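Local coordinates for putative gamma-glutamylcyclotransferase YkqA (Bacillus subtilis, PDB 2QIK), which is a putative gamma-glutamylcyclotransferase, which would release the gamma-glutamyl group of its substrate as 5-oxoproline, at residues S3-Y8 against L66-L71; G9-H14 against H19-S24; T168-D173 against A239-P244; E250-A255 against R269-L274. All coordinates share one frame; numbering follows the deposited sequence. Where two conformers were deposited one is given.

Contact 1 of 4, residues S3-Y8 against L66-L71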
# COMPACT_ATOMS: atom_id res chain seq x y z
N SER A 3 22.40 0.02 -8.79
CA SER A 3 21.46 0.94 -9.41
C SER A 3 20.10 0.77 -8.73
O SER A 3 19.63 -0.37 -8.58
CB SER A 3 21.26 0.58 -10.88
OG SER A 3 22.48 0.64 -11.62
N LEU A 4 19.41 1.87 -8.47
CA LEU A 4 18.02 1.79 -8.10
C LEU A 4 17.20 1.34 -9.29
O LEU A 4 17.41 1.79 -10.41
CB LEU A 4 17.49 3.09 -7.53
CG LEU A 4 18.16 3.54 -6.27
CD1 LEU A 4 17.56 4.92 -5.86
CD2 LEU A 4 17.95 2.57 -5.12
N LEU A 5 16.25 0.46 -9.02
CA LEU A 5 15.40 -0.17 -10.02
C LEU A 5 13.93 -0.13 -9.56
O LEU A 5 13.64 -0.58 -8.45
CB LEU A 5 15.83 -1.62 -10.21
CG LEU A 5 14.90 -2.45 -11.12
CD1 LEU A 5 14.97 -2.03 -12.53
CD2 LEU A 5 15.26 -3.92 -10.99
N PHE A 6 13.09 0.46 -10.38
CA PHE A 6 11.65 0.51 -10.12
C PHE A 6 10.97 -0.58 -10.91
O PHE A 6 11.12 -0.67 -12.13
CB PHE A 6 11.10 1.89 -10.54
CG PHE A 6 9.61 2.04 -10.43
CD1 PHE A 6 8.80 1.85 -11.51
CD2 PHE A 6 9.01 2.38 -9.24
CE1 PHE A 6 7.41 2.05 -11.43
CE2 PHE A 6 7.65 2.56 -9.16
CZ PHE A 6 6.89 2.42 -10.24
N VAL A 7 10.24 -1.45 -10.20
CA VAL A 7 9.54 -2.55 -10.82
C VAL A 7 8.04 -2.42 -10.57
O VAL A 7 7.59 -2.04 -9.51
CB VAL A 7 9.98 -3.99 -10.38
CG1 VAL A 7 11.43 -4.24 -10.92
CG2 VAL A 7 9.85 -4.15 -8.84
N TYR A 8 7.28 -2.79 -11.60
CA TYR A 8 5.83 -2.56 -11.62
C TYR A 8 5.01 -3.78 -12.04
O TYR A 8 3.79 -3.75 -11.97
CB TYR A 8 5.49 -1.38 -12.57
CG TYR A 8 5.98 -1.59 -13.98
CD1 TYR A 8 5.24 -2.36 -14.86
CD2 TYR A 8 7.14 -1.06 -14.41
CE1 TYR A 8 5.67 -2.62 -16.13
CE2 TYR A 8 7.60 -1.32 -15.68
CZ TYR A 8 6.87 -2.09 -16.55
OH TYR A 8 7.27 -2.33 -17.86
N LEU A 66 25.16 -7.52 -11.98
CA LEU A 66 24.76 -8.86 -12.38
C LEU A 66 23.26 -8.90 -12.58
O LEU A 66 22.77 -9.44 -13.55
CB LEU A 66 25.28 -9.88 -11.34
CG LEU A 66 24.83 -11.33 -11.57
CD1 LEU A 66 25.83 -12.34 -10.98
CD2 LEU A 66 23.50 -11.62 -10.98
N CYS A 67 22.50 -8.37 -11.60
CA CYS A 67 21.03 -8.38 -11.69
C CYS A 67 20.57 -7.65 -12.92
O CYS A 67 19.75 -8.17 -13.69
CB CYS A 67 20.48 -7.75 -10.42
SG CYS A 67 18.66 -7.56 -10.49
N ILE A 68 21.11 -6.46 -13.15
CA ILE A 68 20.69 -5.71 -14.36
C ILE A 68 21.04 -6.45 -15.65
O ILE A 68 20.22 -6.49 -16.57
CB ILE A 68 21.23 -4.27 -14.35
CG1 ILE A 68 20.74 -3.50 -13.14
CG2 ILE A 68 20.90 -3.52 -15.63
CD1 ILE A 68 19.17 -3.44 -13.02
N HIS A 69 22.23 -7.09 -15.72
CA HIS A 69 22.48 -7.94 -16.88
C HIS A 69 21.46 -9.05 -17.06
O HIS A 69 21.02 -9.34 -18.17
CB HIS A 69 23.87 -8.59 -16.84
CG HIS A 69 25.00 -7.66 -17.09
ND1 HIS A 69 26.12 -7.49 -16.29
CD2 HIS A 69 25.14 -6.74 -18.09
CE1 HIS A 69 26.91 -6.54 -16.81
NE2 HIS A 69 26.32 -6.09 -17.91
N LYS A 70 21.11 -9.73 -15.95
CA LYS A 70 20.16 -10.82 -15.97
C LYS A 70 18.83 -10.32 -16.54
O LYS A 70 18.14 -10.99 -17.29
CB LYS A 70 20.01 -11.51 -14.60
CG LYS A 70 21.18 -12.25 -14.21
CD LYS A 70 21.30 -12.56 -12.78
CE LYS A 70 20.54 -13.62 -12.45
NZ LYS A 70 20.44 -13.88 -10.97
N LEU A 71 18.39 -9.17 -16.03
CA LEU A 71 17.14 -8.58 -16.52
C LEU A 71 17.21 -8.18 -17.99
O LEU A 71 16.28 -8.43 -18.76
CB LEU A 71 16.75 -7.36 -15.65
CG LEU A 71 16.50 -7.69 -14.18
CD1 LEU A 71 16.07 -6.39 -13.47
CD2 LEU A 71 15.52 -8.78 -13.94

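Contact 2 of 4, residues G9-H14 against H19-S24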
# COMPACT_ATOMS: atom_id res chain seq x y z
N GLY A 9 5.69 -4.83 -12.49
CA GLY A 9 5.00 -5.94 -13.06
C GLY A 9 5.43 -7.27 -12.47
O GLY A 9 5.34 -7.50 -11.27
N THR A 10 5.90 -8.15 -13.36
CA THR A 10 6.30 -9.48 -12.98
C THR A 10 7.49 -9.60 -12.08
O THR A 10 7.76 -10.68 -11.55
CB THR A 10 6.57 -10.39 -14.21
OG1 THR A 10 7.80 -10.03 -14.83
CG2 THR A 10 5.43 -10.32 -15.22
N LEU A 11 8.22 -8.52 -11.88
CA LEU A 11 9.35 -8.41 -10.96
C LEU A 11 8.96 -7.98 -9.56
O LEU A 11 9.82 -8.00 -8.68
CB LEU A 11 10.39 -7.48 -11.49
CG LEU A 11 11.10 -7.91 -12.79
CD1 LEU A 11 11.98 -6.77 -13.31
CD2 LEU A 11 11.90 -9.16 -12.55
N ARG A 12 7.72 -7.53 -9.35
CA ARG A 12 7.31 -7.14 -8.03
C ARG A 12 7.34 -8.36 -7.07
O ARG A 12 7.28 -9.52 -7.50
CB ARG A 12 5.90 -6.49 -7.98
CG ARG A 12 5.90 -5.11 -8.63
CD ARG A 12 4.51 -4.46 -8.54
NE ARG A 12 4.16 -4.19 -7.16
CZ ARG A 12 3.06 -3.61 -6.80
NH1 ARG A 12 2.19 -3.14 -7.67
NH2 ARG A 12 2.75 -3.47 -5.53
N LYS A 13 7.38 -8.07 -5.79
CA LYS A 13 7.45 -9.13 -4.79
C LYS A 13 6.30 -10.07 -4.99
O LYS A 13 5.18 -9.64 -5.24
CB LYS A 13 7.46 -8.50 -3.38
CG LYS A 13 7.88 -9.42 -2.29
CD LYS A 13 7.74 -8.67 -0.91
CE LYS A 13 8.46 -9.43 0.14
NZ LYS A 13 8.34 -8.73 1.48
N HIS A 14 6.53 -11.36 -4.84
CA HIS A 14 5.52 -12.36 -4.95
C HIS A 14 4.91 -12.49 -6.33
O HIS A 14 3.83 -13.14 -6.50
CB HIS A 14 4.37 -12.21 -3.93
CG HIS A 14 4.87 -12.07 -2.55
ND1 HIS A 14 4.58 -11.08 -1.66
CD2 HIS A 14 5.75 -12.88 -1.91
CE1 HIS A 14 5.27 -11.26 -0.55
NE2 HIS A 14 5.95 -12.38 -0.66
N HIS A 19 12.09 -13.72 -8.52
CA HIS A 19 13.33 -14.39 -8.19
C HIS A 19 14.52 -13.87 -8.98
O HIS A 19 15.65 -14.03 -8.51
CB HIS A 19 13.20 -15.91 -8.42
CG HIS A 19 12.98 -16.27 -9.82
ND1 HIS A 19 11.74 -16.33 -10.41
CD2 HIS A 19 13.88 -16.66 -10.77
CE1 HIS A 19 11.88 -16.67 -11.68
NE2 HIS A 19 13.15 -16.84 -11.94
N LEU A 20 14.31 -13.27 -10.15
CA LEU A 20 15.39 -12.66 -10.88
C LEU A 20 16.13 -11.57 -10.18
O LEU A 20 17.30 -11.32 -10.49
CB LEU A 20 14.95 -12.21 -12.25
CG LEU A 20 14.40 -13.21 -13.24
CD1 LEU A 20 13.80 -12.54 -14.51
CD2 LEU A 20 15.44 -14.22 -13.66
N LEU A 21 15.44 -10.91 -9.24
CA LEU A 21 16.06 -9.88 -8.44
C LEU A 21 16.95 -10.49 -7.37
O LEU A 21 17.68 -9.75 -6.68
CB LEU A 21 15.05 -8.95 -7.79
CG LEU A 21 14.12 -8.23 -8.74
CD1 LEU A 21 13.26 -7.23 -8.02
CD2 LEU A 21 14.85 -7.56 -9.91
N ALA A 22 16.84 -11.80 -7.11
CA ALA A 22 17.70 -12.47 -6.13
C ALA A 22 17.57 -11.77 -4.81
O ALA A 22 16.47 -11.48 -4.35
CB ALA A 22 19.09 -12.63 -6.64
N GLN A 23 18.68 -11.46 -4.15
CA GLN A 23 18.65 -10.85 -2.83
C GLN A 23 18.78 -9.36 -2.86
O GLN A 23 19.12 -8.73 -1.83
CB GLN A 23 19.62 -11.49 -1.82
CG GLN A 23 19.42 -13.03 -1.65
CD GLN A 23 17.90 -13.28 -1.28
OE1 GLN A 23 17.04 -13.72 -2.03
NE2 GLN A 23 17.59 -12.87 -0.07
N SER A 24 18.47 -8.71 -4.00
CA SER A 24 18.40 -7.23 -4.04
C SER A 24 17.57 -6.67 -2.92
O SER A 24 16.45 -7.11 -2.67
CB SER A 24 17.75 -6.79 -5.36
OG SER A 24 18.46 -7.19 -6.50

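Contact 3 of 4, residues T168-D173 against A239-P244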
# COMPACT_ATOMS: atom_id res chain seq x y z
N THR A 168 -1.97 11.84 8.20
CA THR A 168 -1.49 12.65 7.10
C THR A 168 -2.58 13.08 6.12
O THR A 168 -2.27 13.85 5.21
CB THR A 168 -0.45 11.87 6.32
OG1 THR A 168 -1.11 10.79 5.69
CG2 THR A 168 0.68 11.32 7.15
N LEU A 169 -3.81 12.60 6.25
CA LEU A 169 -4.91 13.05 5.38
C LEU A 169 -5.52 14.26 6.01
O LEU A 169 -6.03 14.17 7.11
CB LEU A 169 -5.98 11.97 5.20
CG LEU A 169 -7.05 12.37 4.21
CD1 LEU A 169 -6.62 12.30 2.83
CD2 LEU A 169 -8.28 11.48 4.42
N LYS A 170 -5.47 15.39 5.33
CA LYS A 170 -6.04 16.57 5.95
C LYS A 170 -7.50 16.77 5.51
O LYS A 170 -7.85 16.82 4.34
CB LYS A 170 -5.11 17.73 5.69
CG LYS A 170 -5.60 19.05 6.25
CD LYS A 170 -6.70 19.62 5.35
CE LYS A 170 -6.36 19.72 3.87
NZ LYS A 170 -5.12 20.55 3.78
N ARG A 171 -8.33 16.92 6.52
CA ARG A 171 -9.74 17.24 6.33
C ARG A 171 -10.05 18.48 7.17
O ARG A 171 -9.27 18.93 8.01
CB ARG A 171 -10.64 16.07 6.74
CG ARG A 171 -10.43 14.79 5.95
CD ARG A 171 -10.45 14.96 4.50
NE ARG A 171 -11.26 13.95 3.84
CZ ARG A 171 -11.14 13.61 2.57
NH1 ARG A 171 -10.18 14.16 1.84
NH2 ARG A 171 -11.93 12.68 2.04
N GLU A 172 -11.23 19.01 6.93
CA GLU A 172 -11.59 20.25 7.61
C GLU A 172 -11.67 20.07 9.11
O GLU A 172 -11.30 21.03 9.85
CB GLU A 172 -12.87 20.85 6.97
CG GLU A 172 -12.71 21.19 5.47
CD GLU A 172 -14.02 21.62 4.77
OE1 GLU A 172 -14.13 22.80 4.27
OE2 GLU A 172 -14.97 20.77 4.67
N ASP A 173 -12.08 18.89 9.60
CA ASP A 173 -12.29 18.66 11.02
C ASP A 173 -11.07 18.04 11.72
O ASP A 173 -11.11 17.79 12.89
CB ASP A 173 -13.54 17.82 11.25
CG ASP A 173 -13.45 16.45 10.65
OD1 ASP A 173 -14.33 15.59 10.90
OD2 ASP A 173 -12.54 16.13 9.88
N ALA A 239 1.53 17.29 6.57
CA ALA A 239 2.03 17.25 7.95
C ALA A 239 0.90 16.84 8.89
O ALA A 239 -0.25 17.18 8.70
CB ALA A 239 2.66 18.51 8.41
N GLU A 240 1.27 16.11 9.93
CA GLU A 240 0.27 15.53 10.82
C GLU A 240 -0.42 16.60 11.64
O GLU A 240 0.20 17.50 12.25
CB GLU A 240 0.91 14.51 11.75
CG GLU A 240 1.52 13.30 11.08
CD GLU A 240 1.83 12.24 12.14
OE1 GLU A 240 0.91 11.52 12.64
OE2 GLU A 240 3.05 12.13 12.56
N ILE A 241 -1.73 16.48 11.75
CA ILE A 241 -2.55 17.20 12.66
C ILE A 241 -3.44 16.23 13.42
O ILE A 241 -3.62 15.11 12.99
CB ILE A 241 -3.36 18.32 12.01
CG1 ILE A 241 -4.42 17.80 11.10
CG2 ILE A 241 -2.48 19.28 11.25
CD1 ILE A 241 -5.26 18.94 10.51
N ALA A 242 -4.03 16.65 14.52
CA ALA A 242 -4.83 15.77 15.32
C ALA A 242 -6.11 15.29 14.59
O ALA A 242 -6.72 16.05 13.84
CB ALA A 242 -5.25 16.45 16.61
N PRO A 243 -6.49 14.05 14.86
CA PRO A 243 -7.75 13.57 14.33
C PRO A 243 -8.95 14.18 15.11
O PRO A 243 -8.80 14.64 16.26
CB PRO A 243 -7.70 12.05 14.61
CG PRO A 243 -6.79 11.90 15.80
CD PRO A 243 -5.78 13.01 15.64
N PRO A 244 -10.11 14.25 14.48
CA PRO A 244 -11.27 14.72 15.24
C PRO A 244 -11.66 13.66 16.27
O PRO A 244 -11.37 12.49 16.15
CB PRO A 244 -12.34 14.91 14.17
CG PRO A 244 -11.93 14.01 13.11
CD PRO A 244 -10.48 13.83 13.13

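Contact 4 of 4, residues E250-A255 against R269-L274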
# COMPACT_ATOMS: atom_id res chain seq x y z
N GLU A 250 -13.03 5.91 17.60
CA GLU A 250 -13.12 4.63 16.84
C GLU A 250 -11.79 3.91 16.85
O GLU A 250 -11.72 2.72 17.13
CB GLU A 250 -13.58 4.91 15.43
CG GLU A 250 -14.98 5.41 15.34
CD GLU A 250 -15.35 5.89 13.96
OE1 GLU A 250 -15.66 7.10 13.87
OE2 GLU A 250 -15.46 5.14 12.98
N ILE A 251 -10.71 4.66 16.60
CA ILE A 251 -9.37 4.07 16.60
C ILE A 251 -9.03 3.48 17.94
O ILE A 251 -8.53 2.37 18.09
CB ILE A 251 -8.30 5.07 16.16
CG1 ILE A 251 -8.55 5.44 14.74
CG2 ILE A 251 -6.91 4.53 16.36
CD1 ILE A 251 -7.60 6.46 14.17
N GLU A 252 -9.36 4.24 18.97
CA GLU A 252 -9.04 3.79 20.31
C GLU A 252 -9.78 2.53 20.66
O GLU A 252 -9.19 1.62 21.25
CB GLU A 252 -9.32 4.90 21.34
CG GLU A 252 -8.38 6.08 21.24
CD GLU A 252 -8.55 7.07 22.34
OE1 GLU A 252 -7.77 8.01 22.36
OE2 GLU A 252 -9.42 6.88 23.20
N ARG A 253 -11.05 2.42 20.32
CA ARG A 253 -11.83 1.22 20.65
C ARG A 253 -11.25 0.01 19.92
O ARG A 253 -11.10 -1.07 20.49
CB ARG A 253 -13.29 1.42 20.25
CG ARG A 253 -14.19 2.21 21.14
CD ARG A 253 -15.69 1.87 20.85
NE ARG A 253 -16.06 2.18 19.47
CZ ARG A 253 -16.82 3.20 19.12
NH1 ARG A 253 -17.35 4.03 20.08
NH2 ARG A 253 -17.12 3.45 17.85
N GLY A 254 -10.91 0.20 18.62
CA GLY A 254 -10.37 -0.93 17.85
C GLY A 254 -9.01 -1.32 18.36
O GLY A 254 -8.70 -2.51 18.48
N ALA A 255 -8.17 -0.35 18.73
CA ALA A 255 -6.83 -0.69 19.24
C ALA A 255 -6.91 -1.40 20.58
O ALA A 255 -6.22 -2.37 20.80
CB ALA A 255 -6.01 0.56 19.38
N ARG A 269 -0.92 8.31 22.75
CA ARG A 269 -0.12 9.45 23.09
C ARG A 269 0.23 10.27 21.82
O ARG A 269 0.25 11.51 21.81
CB ARG A 269 1.22 9.01 23.76
CG ARG A 269 1.29 8.52 25.29
CD ARG A 269 2.82 8.09 25.97
NE ARG A 269 3.07 9.15 26.89
CZ ARG A 269 3.17 10.46 26.58
NH1 ARG A 269 3.41 11.37 27.56
NH2 ARG A 269 3.07 10.89 25.32
N HIS A 270 0.49 9.56 20.70
CA HIS A 270 0.78 10.25 19.46
C HIS A 270 -0.40 11.08 19.01
O HIS A 270 -0.21 12.25 18.65
CB HIS A 270 1.18 9.24 18.38
CG HIS A 270 1.53 9.86 17.08
ND1 HIS A 270 2.68 10.61 16.92
CD2 HIS A 270 0.89 9.85 15.90
CE1 HIS A 270 2.70 11.07 15.69
NE2 HIS A 270 1.63 10.62 15.04
N MSE A 271 -1.58 10.49 18.94
CA MSE A 271 -2.77 11.23 18.53
C MSE A 271 -2.99 12.45 19.41
O MSE A 271 -3.35 13.51 18.94
CB MSE A 271 -3.99 10.34 18.55
CG MSE A 271 -3.95 9.23 17.49
SE MSE A 271 -5.52 8.21 17.27
CE MSE A 271 -5.57 7.41 18.93
N ASN A 272 -2.83 12.29 20.70
CA ASN A 272 -3.11 13.37 21.67
C ASN A 272 -2.04 14.45 21.65
O ASN A 272 -2.26 15.54 22.19
CB ASN A 272 -3.31 12.82 23.09
CG ASN A 272 -4.53 12.03 23.26
OD1 ASN A 272 -4.56 11.00 24.04
ND2 ASN A 272 -5.58 12.43 22.57
N SER A 273 -0.87 14.19 21.07
CA SER A 273 0.27 15.10 21.04
C SER A 273 0.20 16.03 19.83
O SER A 273 0.88 17.06 19.75
CB SER A 273 1.59 14.29 21.05
OG SER A 273 2.68 15.13 21.27
N LEU A 274 -0.59 15.66 18.84
CA LEU A 274 -0.61 16.41 17.61
C LEU A 274 -1.31 17.77 17.76
O LEU A 274 -2.29 17.88 18.49
CB LEU A 274 -1.30 15.53 16.54
CG LEU A 274 -0.53 14.27 16.07
CD1 LEU A 274 -1.41 13.47 15.17
CD2 LEU A 274 0.77 14.62 15.41
O HOH W 1 -6.91 9.29 24.53

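Contact 1 of 4, residues S3-Y8 against L66-L71
Leu5 on strand 3-7 and Leu71 on helix 65-74 reach toward each other tip to tip, Leu5 CD2 coming within 3.6 Å of Leu71 CD1. The same methyl of Leu5 lies 4.4 Å from Ile68 CD1, so one branch of the strand leucine is shared by two helix residues a turn apart. The contact is entirely apolar, with no hydrogen bond between the segments. The leucine of the strand holds CG anti to its own nitrogen (chi1 173°), which swings the isopropyl end toward the helix. Leu71 and Ile68 both direct their CB toward the strand, and together they form the strand-facing side of this helical turn.

Helix 65-74 packs here against the beta-barrel of the N-terminal AIG2-like domain. Strand 3-7 is hydrogen-bonded to strand 55-63 on one side and, through Leu4 and Phe6 with Leu95, to strand 90-98 on the other, closing the strands into a barrel, as in the gamma-glutamylcyclotransferase family. Helix 65-74 follows closely on the end of strand 55-63, so the contact folds the helix back over the partner of its own preceding strand. Tyr97 touches both Ile68 and Leu71, and Leu21 also packs on Leu71.

Hydrogen bonding stays within the helix and the barrel. In the helix Leu71 N donates to Cys67 O at 2.9 Å, while the backbone of Leu5 pairs with Tyr61 of strand 55-63. Immediately beyond the strand comes Tyr8, whose OH is bonded to Tyr97 O and which, by similarity, belongs to the substrate-binding site.

Contact 2 of 4, residues G9-H14 against H19-S24
This is a small, buried, apolar contact inside a single connection, the one that runs from strand 3-7 to strand 25-34, and it packs the predicted substrate-binding turn against a short 3-10 segment later in the same loop. Leu11 carries one side of it alone. Its CD2 methyl rests 4.3 Å from Leu20 CB and equally 4.3 Å from Leu21 CD2, so a single branch spans two consecutive residues of the 3-10 segment. Leu21 makes the closer approach with its other branch, CD1 standing 3.6 Å from the carbonyl oxygen Leu11 O. That carbonyl also accepts a hydrogen bond from His18 ND1. Leu21 holds CG beside its own nitrogen (chi1 -58°), and from there its two methyls divide between the carbonyl and the side chain of Leu11.

Both pieces of chain are shaped by turns. Gly9 to Arg12 form a type I turn, closed by Arg12 N on Gly9 O at 3.1 Å. Leu21 to Ser24 form a type II' turn in which Leu21 O takes two donors. Ser24 N is one; Ser24 OG is the other, at 2.7 Å in the carbonyl plane on a lone pair, with a C=O...donor angle of 141°. Gly9, Thr10 and Leu11 are part of the substrate site by similarity, consistent with a binding loop whose backbone is set by the turn.

On the helix 65-74 side, Leu11 and Leu20 touch Leu71 while Leu21 touches Cys67; Leu21 also meets Leu5 of strand 3-7 and Tyr61 of strand 55-63.

Contact 3 of 4, residues T168-D173 against A239-P244
Asp173 holds CG between its backbone N and carbonyl carbon (chi1 63°), which lays the carboxylate against the ring of Pro244; the two side chains cross obliquely. OD1 of Asp173 is 3.6 Å from Pro244 CG, and the backbone joins in, Asp173 O lying 3.4 Å from Pro244 CB. The same carboxylate forms a salt bridge through OD2 with Arg176, so its approach to the proline is van der Waals packing beside a polar attachment.

Further back along the strand, Lys170 has CG anti to its nitrogen (chi1 179°) and sets that carbon 4.3 Å from Ile241 CD1. The rest of the lysine folds away, its NZ paired with Glu238. Thr168 CG2 touches Glu240 CG at 4.5 Å, while their polar ends part company: Thr168 OG1 bonds to Asp178, Glu240 OE1 is hydrogen-bonded to His270 NE2, and Glu240 OE2 forms a salt bridge with Arg166. No hydrogen bond links the two segments directly.

Thr168 and Leu169 both face Arg176 in a classic beta bulge, and the chain then turns into strand 174-180, making a two-stranded antiparallel hairpin. Segment 239-244, which has no regular structure, runs beside this hairpin, touching it at Thr168, Lys170 and Asp173, and Ala242 pairs through its backbone with Ser175 of the second strand. The hairpin is thus flanked by the connection from strand 224-234 to helix 245-258, with Pro244 at the N-cap position of that helix.

Contact 4 of 4, residues E250-A255 against R269-L274
Met271, a selenomethionine in this crystal, contributes the most surface to the contact and reaches from helix 261-273 to two neighbouring residues of helix 245-258. Its CB points toward the opposite helix. Selenium lies 4.0 Å from Ile251 CG2 and 4.1 Å from Ile251 CD1, across both branches of the isoleucine, the two side chains running obliquely to each other. The bend at chi3 (-65°) turns the methyl CE onto the aliphatic part of Glu252, 3.9 Å from Glu252 CG, while CE stays within 4.1 Å of Ile251 CG2.

Glu252 and Met271 slide past each other in opposite directions. Beyond CG the glutamate is extended (chi2 -173°), bringing its carboxylate alongside the methyl toward the next residue of the other helix, Asn272. A water completes the link by donating to Glu252 OE1 at 2.7 Å and to Asn272 OD1 at 2.9 Å. This solvent-mediated bridge lies beside the apolar packing, and no direct hydrogen bond joins the segments. Ile251, by contrast, has buried surroundings and makes its part of the contact wholly through methyl groups.

The two helices follow one another with a short connection between them, a helical hairpin in the C-terminal part of the chain. Leu267, one turn before Met271 on helix 261-273, also touches Ile251. Phe167 of strand 164-171 packs on both Ile251 and Met271, placing the helix pair against that strand, while Met137 from a loop also touches Ile251.

Overall arrangement
From the N terminus, strand 3-7 enters contact 1, whose loop is closed only when the chain reaches helix 65-74. Contact 2 nests inside that loop, joining two parts of the connection between strands 3-7 and 25-34, and the two contacts touch, their centres 9 Å apart. Contact 3 opens much later, closing the long excursion from strand 164-171 to the loop before helix 245-258; contact 4 follows in series and pairs the last two helices. These touch as well, the 239-244 chain packing on Leu274. The pairs lie on opposite sides of the chain's centre: contacts 1 and 3 are about 38 Å apart between centres.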